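Local coordinates for class II aldolase/adducin domain protein (Pseudomonas syringae pv. phaseolicola 1448A, PDB 3OCR) that is of unknown specific function but belongs to the class II aldolase/adducin family and may bind actin filaments, at residues P145-S150 with C213-A218; K182-L187 with I203-A208. All blocks are in the same frame, centred on the assembly; numbering follows the deposited sequence.

Helix 199-219 takes part in both contacts, meeting the 145-150 turn through its C-terminal part in contact 1 and the start of strand 184-187 and the residue just before it through its N-terminal half in contact 2. The two centres lie 14 Å apart and the nearest atoms about 5 Å apart, so the contacts do not touch. Along the chain contact 2 is nested inside the loop that contact 1 closes. Contact 2 sits about 6 Å from the centre of the chain, contact 1 about 19 Å. Contact 1 lies at a subunit interface, where I134 of the second subunit packs on both H149 and I215; at contact 2 that subunit reaches H207 and Q204, which flank Q205.

Contact 1: residues P145-S150 with C213-A218; sequences PISQHS and CNIQIA
One face of the H149 imidazole is covered by the terminal methyl of I215: CD1 stands 3.6 Å above the ring plane, displaced toward the rim. The approach is a CH-pi contact, with CD1 4.0 Å from the centroid of the H149 ring and 24° off its normal; the closest ring atom to I215 CD1 is H149 CG at 3.7 Å. Round the same ring, Y211 meets it edge-to-face, the ring of H129 of the second subunit also meets it, and D52 of that subunit accepts a hydrogen bond from NE2.

The other branch of I215 serves the turn. CG2, anti to the backbone N (CG1 has chi1 -76°), comes to 4.0 Å from S147 CB, just before the helix at 148-151. S147 is the N-cap residue of that helix, and its N donates to S150 OG at 3.2 Å, a bent bond of 139°. S150 OG also bonds to L144 O, which ties the turn back to the preceding loop.

I215 thus splits its two arms between a ring and a serine. Across the two segments the contact is one of apolar packing, while H149 NE2 is satisfied by D52 of the second subunit, so the ring is fixed by apolar cover from its own chain and a polar partner on the other.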
loop_
_atom_site.group_PDB
_atom_site.type_symbol
_atom_site.label_atom_id
_atom_site.label_comp_id
_atom_site.label_asym_id
_atom_site.label_seq_id
_atom_site.Cartn_x
_atom_site.Cartn_y
_atom_site.Cartn_z
ATOM N N PRO A 145 9.798 21.805 3.174
ATOM C CA PRO A 145 10.460 21.613 4.473
ATOM C C PRO A 145 9.438 21.384 5.629
ATOM O O PRO A 145 9.221 22.263 6.457
ATOM C CB PRO A 145 11.247 22.909 4.646
ATOM C CG PRO A 145 10.429 23.963 3.955
ATOM C CD PRO A 145 9.636 23.241 2.848
ATOM N N ILE A 146 8.805 20.220 5.664
ATOM C CA ILE A 146 7.662 20.006 6.601
ATOM C C ILE A 146 7.826 18.772 7.476
ATOM O O ILE A 146 6.919 18.406 8.237
ATOM C CB ILE A 146 6.286 19.961 5.865
ATOM C CG1 ILE A 146 6.314 19.027 4.645
ATOM C CG2 ILE A 146 5.904 21.356 5.383
ATOM C CD1 ILE A 146 6.168 17.563 4.989
ATOM N N SER A 147 8.975 18.133 7.363
ATOM C CA SER A 147 9.281 16.968 8.177
ATOM C C SER A 147 10.772 16.946 8.480
ATOM O O SER A 147 11.568 17.510 7.739
ATOM C CB SER A 147 8.865 15.678 7.470
ATOM O OG SER A 147 9.696 15.398 6.325
ATOM N N GLN A 148 11.176 16.277 9.557
ATOM C CA GLN A 148 12.609 16.127 9.829
ATOM C C GLN A 148 13.354 15.557 8.612
ATOM O O GLN A 148 14.467 15.972 8.282
ATOM C CB GLN A 148 12.831 15.225 11.026
ATOM C CG GLN A 148 14.296 15.028 11.365
ATOM C CD GLN A 148 14.487 14.606 12.800
ATOM O OE1 GLN A 148 14.836 13.440 13.078
ATOM N NE2 GLN A 148 14.246 15.533 13.725
ATOM N N HIS A 149 12.720 14.594 7.959
ATOM C CA HIS A 149 13.298 13.898 6.814
ATOM C C HIS A 149 13.523 14.807 5.596
ATOM O O HIS A 149 14.575 14.735 4.956
ATOM C CB HIS A 149 12.418 12.697 6.457
ATOM C CG HIS A 149 12.260 11.739 7.591
ATOM N ND1 HIS A 149 11.537 12.049 8.728
ATOM C CD2 HIS A 149 12.766 10.500 7.789
ATOM C CE1 HIS A 149 11.591 11.028 9.568
ATOM N NE2 HIS A 149 12.325 10.076 9.022
ATOM N N SER A 150 12.548 15.661 5.280
ATOM C CA SER A 150 12.709 16.594 4.170
ATOM C C SER A 150 13.625 17.776 4.525
ATOM O O SER A 150 14.376 18.248 3.661
ATOM C CB SER A 150 11.357 17.120 3.683
ATOM O OG SER A 150 10.667 17.765 4.727
ATOM N N CYS A 213 9.887 11.917 0.395
ATOM C CA CYS A 213 8.803 12.033 -0.565
ATOM C C CYS A 213 7.543 11.270 -0.155
ATOM O O CYS A 213 6.472 11.817 -0.304
ATOM C CB CYS A 213 9.206 11.646 -1.993
ATOM S SG CYS A 213 10.554 12.624 -2.698
ATOM N N ASN A 214 7.665 10.020 0.322
ATOM C CA ASN A 214 6.502 9.292 0.835
ATOM C C ASN A 214 5.684 10.143 1.834
ATOM O O ASN A 214 4.437 10.185 1.816
ATOM C CB ASN A 214 6.924 8.031 1.616
ATOM C CG ASN A 214 7.688 6.997 0.791
ATOM O OD1 ASN A 214 8.533 6.277 1.350
ATOM N ND2 ASN A 214 7.344 6.837 -0.491
ATOM N N ILE A 215 6.405 10.765 2.745
ATOM C CA ILE A 215 5.827 11.460 3.837
ATOM C C ILE A 215 5.141 12.712 3.250
ATOM O O ILE A 215 4.051 13.074 3.685
ATOM C CB ILE A 215 6.934 11.927 4.847
ATOM C CG1 ILE A 215 7.443 10.769 5.704
ATOM C CG2 ILE A 215 6.399 13.065 5.723
ATOM C CD1 ILE A 215 8.854 11.045 6.281
ATOM N N GLN A 216 5.766 13.342 2.267
ATOM C CA GLN A 216 5.186 14.626 1.711
ATOM C C GLN A 216 3.810 14.407 1.060
ATOM O O GLN A 216 2.892 15.239 1.192
ATOM C CB GLN A 216 6.072 15.204 0.624
ATOM C CG GLN A 216 5.440 16.576 0.017
ATOM C CD GLN A 216 6.475 17.396 -0.739
ATOM O OE1 GLN A 216 7.595 17.587 -0.263
ATOM N NE2 GLN A 216 6.115 17.873 -1.917
ATOM N N ILE A 217 3.708 13.315 0.310
ATOM C CA ILE A 217 2.499 12.989 -0.432
ATOM C C ILE A 217 1.338 12.785 0.568
ATOM O O ILE A 217 0.257 13.329 0.365
ATOM C CB ILE A 217 2.685 11.734 -1.339
ATOM C CG1 ILE A 217 3.711 11.996 -2.453
ATOM C CG2 ILE A 217 1.329 11.287 -1.998
ATOM C CD1 ILE A 217 3.564 13.372 -3.147
ATOM N N ALA A 218 1.603 12.055 1.656
ATOM C CA ALA A 218 0.598 11.909 2.762
ATOM C C ALA A 218 0.276 13.252 3.434
ATOM O O ALA A 218 -0.920 13.634 3.577
ATOM C CB ALA A 218 1.087 10.909 3.788
#

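Contact 2: residues K182-L187 with I203-A208; sequences KSVMIL and IQQLHA
S183 and Q205 meet through one nearly straight hydrogen bond: Q205 NE2 donates to S183 OG over 3.0 Å with an N-H...O angle of 169°. The serine oxygen lies only 6° out of the amide plane, so the amide is directed squarely at the hydroxyl. Q205 reaches it because its chain runs extended beyond CG, from a CG beside the backbone N (chi1 -60°).

The close-packed part lies against V184. Its CG2 methyl rests 3.5 Å from Q205 OE1 and 3.9 Å from Q205 CD, the two side chains running obliquely to each other. This is the point where the first residue of strand 184-187 meets the helix; the pairing of V184 with Q205 is also the nearest backbone approach, 7.7 Å between CA atoms.

The looser side holds a single water, which donates to Q205 OE1 at 2.8 Å and lies 3.4 Å from S183 OG, a weak link that makes a second, indirect path between the two residues. Q205 OE1 also takes a hydrogen bond from R156, and NE2 has a weak one to G195 O, so both ends of the amide are used; R156, which can only donate, argues for the amide orientation as modelled.

The arrangement joins a helix to the beginning of a sheet strand: helix 199-219 packs on the mixed central sheet, in which strand 184-187 lies between 191-196 and 157-160, consistent with the alpha/beta fold of the AraD-like clan.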
loop_
_atom_site.group_PDB
_atom_site.type_symbol
_atom_site.label_atom_id
_atom_site.label_comp_id
_atom_site.label_asym_id
_atom_site.label_seq_id
_atom_site.Cartn_x
_atom_site.Cartn_y
_atom_site.Cartn_z
ATOM N N LYS A 182 26.290 19.939 -5.917
ATOM C CA LYS A 182 25.405 19.125 -5.056
ATOM C C LYS A 182 25.474 17.653 -5.470
ATOM O O LYS A 182 26.109 17.315 -6.470
ATOM C CB LYS A 182 23.967 19.626 -5.123
ATOM C CG LYS A 182 23.808 21.101 -4.679
ATOM C CD LYS A 182 22.383 21.529 -4.851
ATOM C CE LYS A 182 21.966 22.505 -3.782
ATOM N NZ LYS A 182 22.133 23.877 -4.259
ATOM N N SER A 183 24.849 16.787 -4.699
ATOM C CA SER A 183 24.870 15.368 -5.009
ATOM C C SER A 183 23.474 14.728 -4.940
ATOM O O SER A 183 23.341 13.481 -4.884
ATOM C CB SER A 183 25.868 14.623 -4.113
ATOM O OG SER A 183 25.410 14.577 -2.760
ATOM N N VAL A 184 22.450 15.586 -4.907
ATOM C CA VAL A 184 21.031 15.173 -4.919
ATOM C C VAL A 184 20.297 16.101 -5.880
ATOM O O VAL A 184 20.471 17.329 -5.799
ATOM C CB VAL A 184 20.369 15.336 -3.538
ATOM C CG1 VAL A 184 18.921 14.872 -3.599
ATOM C CG2 VAL A 184 21.144 14.573 -2.437
HETATM N N MSE A 185 19.502 15.517 -6.786
HETATM C CA MSE A 185 18.763 16.292 -7.776
HETATM C C MSE A 185 17.343 15.758 -7.962
HETATM O O MSE A 185 17.081 14.533 -8.005
HETATM C CB MSE A 185 19.481 16.336 -9.125
HETATM C CG MSE A 185 18.906 17.438 -10.113
HETATM SE SE MSE A 185 20.208 18.057 -11.449
HETATM C CE MSE A 185 20.896 16.236 -11.719
ATOM N N ILE A 186 16.420 16.690 -8.076
ATOM C CA ILE A 186 15.091 16.304 -8.451
ATOM C C ILE A 186 14.945 16.640 -9.932
ATOM O O ILE A 186 15.065 17.810 -10.368
ATOM C CB ILE A 186 14.010 16.950 -7.513
ATOM C CG1 ILE A 186 14.106 16.316 -6.120
ATOM C CG2 ILE A 186 12.598 16.783 -8.089
ATOM C CD1 ILE A 186 13.158 16.952 -5.039
ATOM N N LEU A 187 14.719 15.601 -10.717
ATOM C CA LEU A 187 14.497 15.773 -12.148
ATOM C C LEU A 187 12.998 16.017 -12.304
ATOM O O LEU A 187 12.197 15.105 -12.183
ATOM C CB LEU A 187 14.954 14.507 -12.905
ATOM C CG LEU A 187 16.400 14.076 -12.655
ATOM C CD1 LEU A 187 16.607 12.617 -13.051
ATOM C CD2 LEU A 187 17.414 14.989 -13.375
ATOM N N ILE A 203 23.245 5.407 -1.810
ATOM C CA ILE A 203 22.075 4.683 -1.390
ATOM C C ILE A 203 21.464 5.264 -0.114
ATOM O O ILE A 203 20.230 5.249 0.033
ATOM C CB ILE A 203 22.419 3.165 -1.179
ATOM C CG1 ILE A 203 22.434 2.437 -2.528
ATOM C CG2 ILE A 203 21.433 2.532 -0.227
ATOM C CD1 ILE A 203 21.061 2.295 -3.263
ATOM N N GLN A 204 22.302 5.762 0.813
ATOM C CA GLN A 204 21.767 6.332 2.041
ATOM C C GLN A 204 20.968 7.577 1.688
ATOM O O GLN A 204 19.867 7.752 2.179
ATOM C CB GLN A 204 22.849 6.721 3.065
ATOM C CG GLN A 204 22.232 7.250 4.405
ATOM C CD GLN A 204 23.243 7.541 5.505
ATOM O OE1 GLN A 204 24.399 7.849 5.245
ATOM N NE2 GLN A 204 22.798 7.454 6.752
ATOM N N GLN A 205 21.524 8.424 0.826
ATOM C CA GLN A 205 20.821 9.635 0.397
ATOM C C GLN A 205 19.517 9.300 -0.339
ATOM O O GLN A 205 18.503 9.977 -0.152
ATOM C CB GLN A 205 21.725 10.467 -0.510
ATOM C CG GLN A 205 23.037 10.942 0.144
ATOM C CD GLN A 205 23.532 12.203 -0.515
ATOM O OE1 GLN A 205 23.294 13.304 -0.017
ATOM N NE2 GLN A 205 24.212 12.058 -1.644
ATOM N N LEU A 206 19.538 8.256 -1.177
ATOM C CA LEU A 206 18.343 7.888 -1.954
ATOM C C LEU A 206 17.217 7.368 -1.041
ATOM O O LEU A 206 16.057 7.783 -1.168
ATOM C CB LEU A 206 18.671 6.868 -3.052
ATOM C CG LEU A 206 17.483 6.332 -3.875
ATOM C CD1 LEU A 206 16.883 7.429 -4.738
ATOM C CD2 LEU A 206 17.927 5.108 -4.719
ATOM N N HIS A 207 17.567 6.438 -0.162
ATOM C CA HIS A 207 16.680 5.929 0.887
ATOM C C HIS A 207 16.002 7.037 1.686
ATOM O O HIS A 207 14.788 6.982 1.907
ATOM C CB HIS A 207 17.453 4.980 1.808
ATOM C CG HIS A 207 16.592 4.163 2.728
ATOM N ND1 HIS A 207 17.126 3.316 3.676
ATOM C CD2 HIS A 207 15.246 4.037 2.835
ATOM C CE1 HIS A 207 16.151 2.711 4.333
ATOM N NE2 HIS A 207 15.000 3.129 3.840
ATOM N N ALA A 208 16.777 8.028 2.119
ATOM C CA ALA A 208 16.225 9.140 2.880
ATOM C C ALA A 208 15.332 10.025 2.049
ATOM O O ALA A 208 14.304 10.495 2.543
ATOM C CB ALA A 208 17.330 9.982 3.522
HETATM O O HOH W 1 23.874 16.051 -0.151
#